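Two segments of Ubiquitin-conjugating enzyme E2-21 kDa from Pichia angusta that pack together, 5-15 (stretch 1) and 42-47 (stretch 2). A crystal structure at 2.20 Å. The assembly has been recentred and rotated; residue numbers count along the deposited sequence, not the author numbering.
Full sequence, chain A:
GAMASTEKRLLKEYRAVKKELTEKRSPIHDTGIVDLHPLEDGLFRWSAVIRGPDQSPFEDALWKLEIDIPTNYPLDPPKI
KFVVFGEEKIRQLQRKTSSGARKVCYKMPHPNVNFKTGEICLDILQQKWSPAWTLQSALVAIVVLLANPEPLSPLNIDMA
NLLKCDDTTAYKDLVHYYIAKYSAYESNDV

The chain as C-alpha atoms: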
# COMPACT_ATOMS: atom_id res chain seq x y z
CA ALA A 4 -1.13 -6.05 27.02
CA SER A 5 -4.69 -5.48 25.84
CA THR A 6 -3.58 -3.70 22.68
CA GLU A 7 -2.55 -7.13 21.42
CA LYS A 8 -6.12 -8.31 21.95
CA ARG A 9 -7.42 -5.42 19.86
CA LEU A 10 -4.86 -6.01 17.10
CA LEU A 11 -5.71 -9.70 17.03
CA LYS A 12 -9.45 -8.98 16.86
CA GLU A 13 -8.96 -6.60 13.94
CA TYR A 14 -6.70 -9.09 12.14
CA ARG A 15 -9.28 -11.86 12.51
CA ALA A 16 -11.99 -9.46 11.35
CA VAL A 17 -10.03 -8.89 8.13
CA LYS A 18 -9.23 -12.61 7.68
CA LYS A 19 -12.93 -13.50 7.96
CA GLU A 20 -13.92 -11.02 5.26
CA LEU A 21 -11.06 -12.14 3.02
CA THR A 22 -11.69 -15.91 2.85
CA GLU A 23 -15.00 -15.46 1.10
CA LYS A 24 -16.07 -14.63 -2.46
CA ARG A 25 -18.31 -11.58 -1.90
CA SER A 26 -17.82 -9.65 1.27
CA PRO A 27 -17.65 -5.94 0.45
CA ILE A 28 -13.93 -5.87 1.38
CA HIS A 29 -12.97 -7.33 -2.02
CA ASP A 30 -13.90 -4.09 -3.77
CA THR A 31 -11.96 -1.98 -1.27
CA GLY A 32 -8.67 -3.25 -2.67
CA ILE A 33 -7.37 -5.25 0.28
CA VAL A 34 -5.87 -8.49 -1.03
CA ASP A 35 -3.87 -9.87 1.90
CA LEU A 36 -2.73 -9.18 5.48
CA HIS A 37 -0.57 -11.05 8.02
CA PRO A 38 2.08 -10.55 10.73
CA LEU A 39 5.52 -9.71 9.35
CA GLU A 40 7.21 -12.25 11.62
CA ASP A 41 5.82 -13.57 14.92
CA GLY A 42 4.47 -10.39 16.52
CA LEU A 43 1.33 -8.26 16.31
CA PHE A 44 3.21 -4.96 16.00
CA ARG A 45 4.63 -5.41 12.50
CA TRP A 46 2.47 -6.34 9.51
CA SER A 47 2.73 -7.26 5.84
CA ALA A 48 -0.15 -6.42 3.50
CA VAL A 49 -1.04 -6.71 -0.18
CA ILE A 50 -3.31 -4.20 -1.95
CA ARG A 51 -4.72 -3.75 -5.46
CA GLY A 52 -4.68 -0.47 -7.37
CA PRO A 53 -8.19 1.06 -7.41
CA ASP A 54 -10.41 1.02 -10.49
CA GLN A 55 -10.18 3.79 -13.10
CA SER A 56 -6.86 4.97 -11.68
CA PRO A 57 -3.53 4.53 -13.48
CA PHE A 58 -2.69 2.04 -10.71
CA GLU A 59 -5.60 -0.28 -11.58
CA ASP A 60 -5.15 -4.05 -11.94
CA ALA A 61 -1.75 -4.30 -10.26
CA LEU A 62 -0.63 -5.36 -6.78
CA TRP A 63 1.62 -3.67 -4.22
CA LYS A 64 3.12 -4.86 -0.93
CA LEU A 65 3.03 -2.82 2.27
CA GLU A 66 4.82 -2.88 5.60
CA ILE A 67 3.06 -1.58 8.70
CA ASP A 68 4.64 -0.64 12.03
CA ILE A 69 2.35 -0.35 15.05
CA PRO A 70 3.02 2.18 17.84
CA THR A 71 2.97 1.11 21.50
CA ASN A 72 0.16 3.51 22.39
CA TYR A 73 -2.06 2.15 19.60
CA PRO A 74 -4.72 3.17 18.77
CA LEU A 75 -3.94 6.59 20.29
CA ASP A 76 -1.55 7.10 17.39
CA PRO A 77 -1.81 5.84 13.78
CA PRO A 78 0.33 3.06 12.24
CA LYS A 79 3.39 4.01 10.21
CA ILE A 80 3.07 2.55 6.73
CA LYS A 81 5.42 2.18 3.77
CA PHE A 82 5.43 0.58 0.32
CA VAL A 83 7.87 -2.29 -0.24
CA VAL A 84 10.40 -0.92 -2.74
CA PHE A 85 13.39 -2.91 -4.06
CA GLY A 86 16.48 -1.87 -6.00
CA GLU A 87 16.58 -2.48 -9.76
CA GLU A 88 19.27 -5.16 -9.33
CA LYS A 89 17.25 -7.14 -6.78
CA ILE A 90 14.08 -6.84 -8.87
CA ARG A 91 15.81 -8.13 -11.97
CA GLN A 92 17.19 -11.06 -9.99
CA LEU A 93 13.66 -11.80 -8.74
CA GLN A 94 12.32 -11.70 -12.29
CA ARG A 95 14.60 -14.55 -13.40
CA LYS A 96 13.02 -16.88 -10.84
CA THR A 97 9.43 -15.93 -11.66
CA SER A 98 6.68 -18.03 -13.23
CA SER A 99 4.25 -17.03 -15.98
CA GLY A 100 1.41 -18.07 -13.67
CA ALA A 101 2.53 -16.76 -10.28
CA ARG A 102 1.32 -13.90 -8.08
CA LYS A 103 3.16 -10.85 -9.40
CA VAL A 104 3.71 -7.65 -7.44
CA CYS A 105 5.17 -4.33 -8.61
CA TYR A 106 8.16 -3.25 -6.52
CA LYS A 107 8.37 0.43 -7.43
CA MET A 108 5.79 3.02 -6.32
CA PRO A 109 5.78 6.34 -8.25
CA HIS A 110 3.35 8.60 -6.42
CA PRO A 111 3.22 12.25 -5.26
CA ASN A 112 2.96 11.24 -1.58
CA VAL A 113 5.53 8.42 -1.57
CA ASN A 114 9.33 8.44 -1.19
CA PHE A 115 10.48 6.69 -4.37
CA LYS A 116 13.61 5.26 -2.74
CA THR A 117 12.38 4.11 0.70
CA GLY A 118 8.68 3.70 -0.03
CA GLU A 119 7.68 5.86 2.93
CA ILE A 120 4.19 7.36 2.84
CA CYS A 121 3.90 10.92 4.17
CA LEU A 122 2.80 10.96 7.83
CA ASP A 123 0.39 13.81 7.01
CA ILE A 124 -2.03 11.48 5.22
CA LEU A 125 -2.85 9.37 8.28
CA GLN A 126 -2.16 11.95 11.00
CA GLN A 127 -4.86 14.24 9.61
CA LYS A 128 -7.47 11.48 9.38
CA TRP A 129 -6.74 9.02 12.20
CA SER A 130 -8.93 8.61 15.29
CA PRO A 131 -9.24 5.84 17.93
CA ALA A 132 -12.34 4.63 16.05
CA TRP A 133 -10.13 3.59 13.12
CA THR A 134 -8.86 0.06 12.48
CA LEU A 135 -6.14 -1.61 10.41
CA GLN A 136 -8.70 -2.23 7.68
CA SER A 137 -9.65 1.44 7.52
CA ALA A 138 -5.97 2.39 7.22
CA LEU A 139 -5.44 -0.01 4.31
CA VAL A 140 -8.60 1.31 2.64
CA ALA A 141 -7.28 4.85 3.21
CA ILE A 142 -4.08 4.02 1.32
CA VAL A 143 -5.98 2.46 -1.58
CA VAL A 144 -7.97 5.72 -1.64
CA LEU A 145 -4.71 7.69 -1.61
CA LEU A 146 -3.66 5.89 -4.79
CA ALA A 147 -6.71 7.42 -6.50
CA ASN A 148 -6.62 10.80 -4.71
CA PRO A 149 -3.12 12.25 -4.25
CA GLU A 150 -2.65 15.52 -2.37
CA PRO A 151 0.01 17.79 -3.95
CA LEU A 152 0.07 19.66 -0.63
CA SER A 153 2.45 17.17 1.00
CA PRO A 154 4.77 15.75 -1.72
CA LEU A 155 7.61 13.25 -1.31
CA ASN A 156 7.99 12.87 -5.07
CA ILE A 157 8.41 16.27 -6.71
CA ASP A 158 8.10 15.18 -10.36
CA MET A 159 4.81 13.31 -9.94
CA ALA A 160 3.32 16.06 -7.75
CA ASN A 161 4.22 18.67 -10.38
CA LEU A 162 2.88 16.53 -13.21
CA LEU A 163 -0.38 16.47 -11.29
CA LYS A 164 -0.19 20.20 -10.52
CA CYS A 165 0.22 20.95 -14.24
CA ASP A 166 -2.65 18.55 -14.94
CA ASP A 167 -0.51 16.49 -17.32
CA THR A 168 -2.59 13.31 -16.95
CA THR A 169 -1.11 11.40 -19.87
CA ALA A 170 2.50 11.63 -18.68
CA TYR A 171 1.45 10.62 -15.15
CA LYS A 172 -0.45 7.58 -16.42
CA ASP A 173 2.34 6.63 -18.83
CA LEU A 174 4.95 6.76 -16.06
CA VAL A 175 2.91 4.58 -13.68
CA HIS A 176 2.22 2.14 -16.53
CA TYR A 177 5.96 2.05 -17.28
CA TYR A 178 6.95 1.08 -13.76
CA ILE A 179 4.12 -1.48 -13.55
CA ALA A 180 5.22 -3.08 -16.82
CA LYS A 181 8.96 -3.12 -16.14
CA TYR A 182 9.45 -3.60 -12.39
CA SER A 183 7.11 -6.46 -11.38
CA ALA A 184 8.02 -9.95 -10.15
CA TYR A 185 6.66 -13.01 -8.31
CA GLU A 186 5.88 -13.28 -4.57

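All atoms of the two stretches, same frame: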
# COMPACT_ATOMS: atom_id res chain seq x y z
N SER A 5 -3.36 -5.34 26.40
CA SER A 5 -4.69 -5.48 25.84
C SER A 5 -4.73 -4.97 24.41
O SER A 5 -5.66 -5.26 23.65
CB SER A 5 -5.71 -4.73 26.69
OG SER A 5 -5.18 -3.50 27.15
N THR A 6 -3.71 -4.20 24.04
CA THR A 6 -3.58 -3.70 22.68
C THR A 6 -3.40 -4.86 21.72
O THR A 6 -3.85 -4.82 20.57
CB THR A 6 -2.39 -2.72 22.55
OG1 THR A 6 -1.16 -3.45 22.67
CG2 THR A 6 -2.45 -1.65 23.62
N GLU A 7 -2.74 -5.91 22.20
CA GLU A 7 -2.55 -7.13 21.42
C GLU A 7 -3.88 -7.80 21.14
O GLU A 7 -4.09 -8.36 20.06
CB GLU A 7 -1.62 -8.10 22.16
CG GLU A 7 -0.15 -7.72 22.10
CD GLU A 7 0.73 -8.65 22.91
OE1 GLU A 7 0.69 -8.57 24.16
OE2 GLU A 7 1.45 -9.47 22.31
N LYS A 8 -4.79 -7.73 22.11
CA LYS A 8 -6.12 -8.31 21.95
C LYS A 8 -6.88 -7.58 20.86
O LYS A 8 -7.53 -8.20 20.01
CB LYS A 8 -6.88 -8.25 23.28
CG LYS A 8 -7.87 -9.38 23.48
CD LYS A 8 -8.61 -9.23 24.79
CE LYS A 8 -10.11 -9.30 24.60
NZ LYS A 8 -10.62 -8.27 23.66
N ARG A 9 -6.79 -6.26 20.87
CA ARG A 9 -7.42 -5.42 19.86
C ARG A 9 -6.87 -5.72 18.47
O ARG A 9 -7.62 -5.94 17.52
CB ARG A 9 -7.23 -3.94 20.18
CG ARG A 9 -8.07 -3.00 19.34
CD ARG A 9 -7.86 -1.55 19.75
NE ARG A 9 -8.90 -0.68 19.22
CZ ARG A 9 -8.81 -0.03 18.06
NH1 ARG A 9 -7.73 -0.17 17.30
NH2 ARG A 9 -9.81 0.74 17.65
N LEU A 10 -5.54 -5.73 18.36
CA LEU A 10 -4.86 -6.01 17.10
C LEU A 10 -5.26 -7.37 16.55
O LEU A 10 -5.52 -7.52 15.35
CB LEU A 10 -3.35 -5.93 17.28
CG LEU A 10 -2.76 -4.52 17.37
CD1 LEU A 10 -1.40 -4.54 18.05
CD2 LEU A 10 -2.67 -3.90 15.99
N LEU A 11 -5.31 -8.36 17.43
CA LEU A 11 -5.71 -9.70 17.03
C LEU A 11 -7.15 -9.70 16.52
O LEU A 11 -7.44 -10.27 15.47
CB LEU A 11 -5.57 -10.68 18.20
CG LEU A 11 -6.08 -12.10 17.91
CD1 LEU A 11 -5.28 -12.76 16.80
CD2 LEU A 11 -6.05 -12.95 19.17
N LYS A 12 -8.04 -9.04 17.25
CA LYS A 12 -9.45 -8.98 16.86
C LYS A 12 -9.60 -8.36 15.48
O LYS A 12 -10.34 -8.88 14.64
CB LYS A 12 -10.27 -8.20 17.89
CG LYS A 12 -11.77 -8.37 17.73
CD LYS A 12 -12.51 -7.88 18.96
CE LYS A 12 -12.00 -8.55 20.22
NZ LYS A 12 -12.70 -9.84 20.47
N GLU A 13 -8.90 -7.26 15.24
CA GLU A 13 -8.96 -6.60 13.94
C GLU A 13 -8.43 -7.50 12.82
O GLU A 13 -9.02 -7.58 11.73
CB GLU A 13 -8.17 -5.29 13.97
CG GLU A 13 -8.70 -4.26 14.95
CD GLU A 13 -7.86 -3.00 14.99
OE1 GLU A 13 -7.06 -2.80 14.05
OE2 GLU A 13 -7.99 -2.22 15.95
N TYR A 14 -7.31 -8.17 13.10
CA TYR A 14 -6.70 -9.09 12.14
C TYR A 14 -7.68 -10.20 11.75
O TYR A 14 -7.86 -10.48 10.57
CB TYR A 14 -5.42 -9.69 12.73
CG TYR A 14 -4.76 -10.75 11.87
CD1 TYR A 14 -4.66 -10.60 10.49
CD2 TYR A 14 -4.22 -11.90 12.44
CE1 TYR A 14 -4.05 -11.57 9.70
CE2 TYR A 14 -3.60 -12.87 11.66
CZ TYR A 14 -3.52 -12.70 10.30
OH TYR A 14 -2.92 -13.67 9.52
N ARG A 15 -8.30 -10.81 12.75
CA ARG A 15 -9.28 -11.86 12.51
C ARG A 15 -10.48 -11.33 11.74
O ARG A 15 -11.03 -12.01 10.87
CB ARG A 15 -9.73 -12.50 13.83
CG ARG A 15 -8.61 -13.18 14.61
CD ARG A 15 -9.17 -14.04 15.73
NE ARG A 15 -9.96 -15.16 15.22
CZ ARG A 15 -11.29 -15.16 15.13
NH1 ARG A 15 -11.99 -14.10 15.52
NH2 ARG A 15 -11.92 -16.22 14.65
N GLY A 42 5.04 -11.37 15.61
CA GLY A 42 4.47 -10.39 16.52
C GLY A 42 3.33 -9.61 15.90
O GLY A 42 3.17 -9.57 14.68
N LEU A 43 2.53 -8.97 16.75
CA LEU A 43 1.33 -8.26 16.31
C LEU A 43 1.60 -6.78 16.04
O LEU A 43 0.67 -6.02 15.76
CB LEU A 43 0.23 -8.40 17.36
CG LEU A 43 -0.35 -9.81 17.55
CD1 LEU A 43 -1.15 -9.89 18.83
CD2 LEU A 43 -1.22 -10.19 16.36
N PHE A 44 2.86 -6.37 16.12
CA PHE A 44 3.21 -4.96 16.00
C PHE A 44 3.93 -4.63 14.69
O PHE A 44 4.30 -3.48 14.46
CB PHE A 44 4.07 -4.54 17.19
CG PHE A 44 3.30 -4.43 18.47
CD1 PHE A 44 3.13 -5.53 19.29
CD2 PHE A 44 2.72 -3.23 18.84
CE1 PHE A 44 2.41 -5.43 20.47
CE2 PHE A 44 2.00 -3.12 20.01
CZ PHE A 44 1.84 -4.23 20.83
N ARG A 45 4.13 -5.64 13.85
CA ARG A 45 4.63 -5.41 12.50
C ARG A 45 3.89 -6.31 11.52
O ARG A 45 3.79 -7.52 11.72
CB ARG A 45 6.14 -5.65 12.43
CG ARG A 45 6.96 -4.54 13.09
CD ARG A 45 8.45 -4.82 13.06
NE ARG A 45 9.04 -4.55 11.76
CZ ARG A 45 10.24 -4.97 11.38
NH1 ARG A 45 10.98 -5.70 12.20
NH2 ARG A 45 10.70 -4.68 10.17
N TRP A 46 3.37 -5.69 10.46
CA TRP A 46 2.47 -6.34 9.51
C TRP A 46 2.92 -6.24 8.06
O TRP A 46 3.52 -5.25 7.64
CB TRP A 46 1.07 -5.75 9.62
CG TRP A 46 0.48 -5.93 10.97
CD1 TRP A 46 0.67 -5.14 12.06
CD2 TRP A 46 -0.38 -6.99 11.38
NE1 TRP A 46 -0.03 -5.64 13.13
CE2 TRP A 46 -0.69 -6.78 12.74
CE3 TRP A 46 -0.93 -8.11 10.73
CZ2 TRP A 46 -1.51 -7.63 13.46
CZ3 TRP A 46 -1.74 -8.95 11.45
CH2 TRP A 46 -2.03 -8.71 12.80
N SER A 47 2.58 -7.26 7.29
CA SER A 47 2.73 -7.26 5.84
C SER A 47 1.35 -7.30 5.19
O SER A 47 0.50 -8.10 5.58
CB SER A 47 3.57 -8.46 5.39
OG SER A 47 3.57 -8.57 3.98

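No hydrogen bond or salt bridge joins these two stretches; a helix and the loop leading into a strand are held by side-chain packing, in which three aromatic rings take part. The contact is small, burying 407 Å² summed over both sides, and it includes an edge-to-face pair. The six-membered ring of Trp-46 turns its edge toward the face of Tyr-14, with centroids 5.0 Å apart and planes at 62°, and Trp-46 CZ3 lies 3.5 Å from Tyr-14 CD1. Such an arrangement suits two aromatics, because the slightly positive ring hydrogens of one meet the electron-rich face of the other.

One helical turn earlier, Leu-10 points toward the loop and is buried. Its CD1 sits over the face of Phe-44, 4.3 Å from the ring centroid and 14° off the normal, a CH-pi contact. The same CD1 comes within 3.4 Å of Leu-43 O. That carbonyl is not left unpaired: Trp-46 NE1 donates a weak hydrogen bond to it, 2.7 Å long with an angle of 128°. The weak bond ties the loop to the strand, and the same indole packs against the helix through Leu-10 and Tyr-14. A branched aliphatic side chain fits here, since Leu-10 CD2 also approaches Trp-46 NE1 at 4.3 Å.

Toward the beginning of the helix, Leu-43, in the m,t rotamer, reaches the backbone: its CD1 is 3.5 Å from Glu-7 O, an oxygen already accepting the helical hydrogen bond from Leu-11 N. An aliphatic side chain suits this place, because Leu-43 CB lies 4.2 Å from Leu-10 CD1 and Leu-43 CD1 lies 3.8 Å from Glu-7 CB, so it packs against the helix without needing a polar partner. Phe-44 starts sideways, but its ring end comes nearer, bringing CZ to 3.6 Å from Thr-6 OG1 and CE1 to 3.8 Å from Glu-7 CG. Glu-7 suits this exposed border, lending its aliphatic carbons to the contact while its carboxylate extends beyond them.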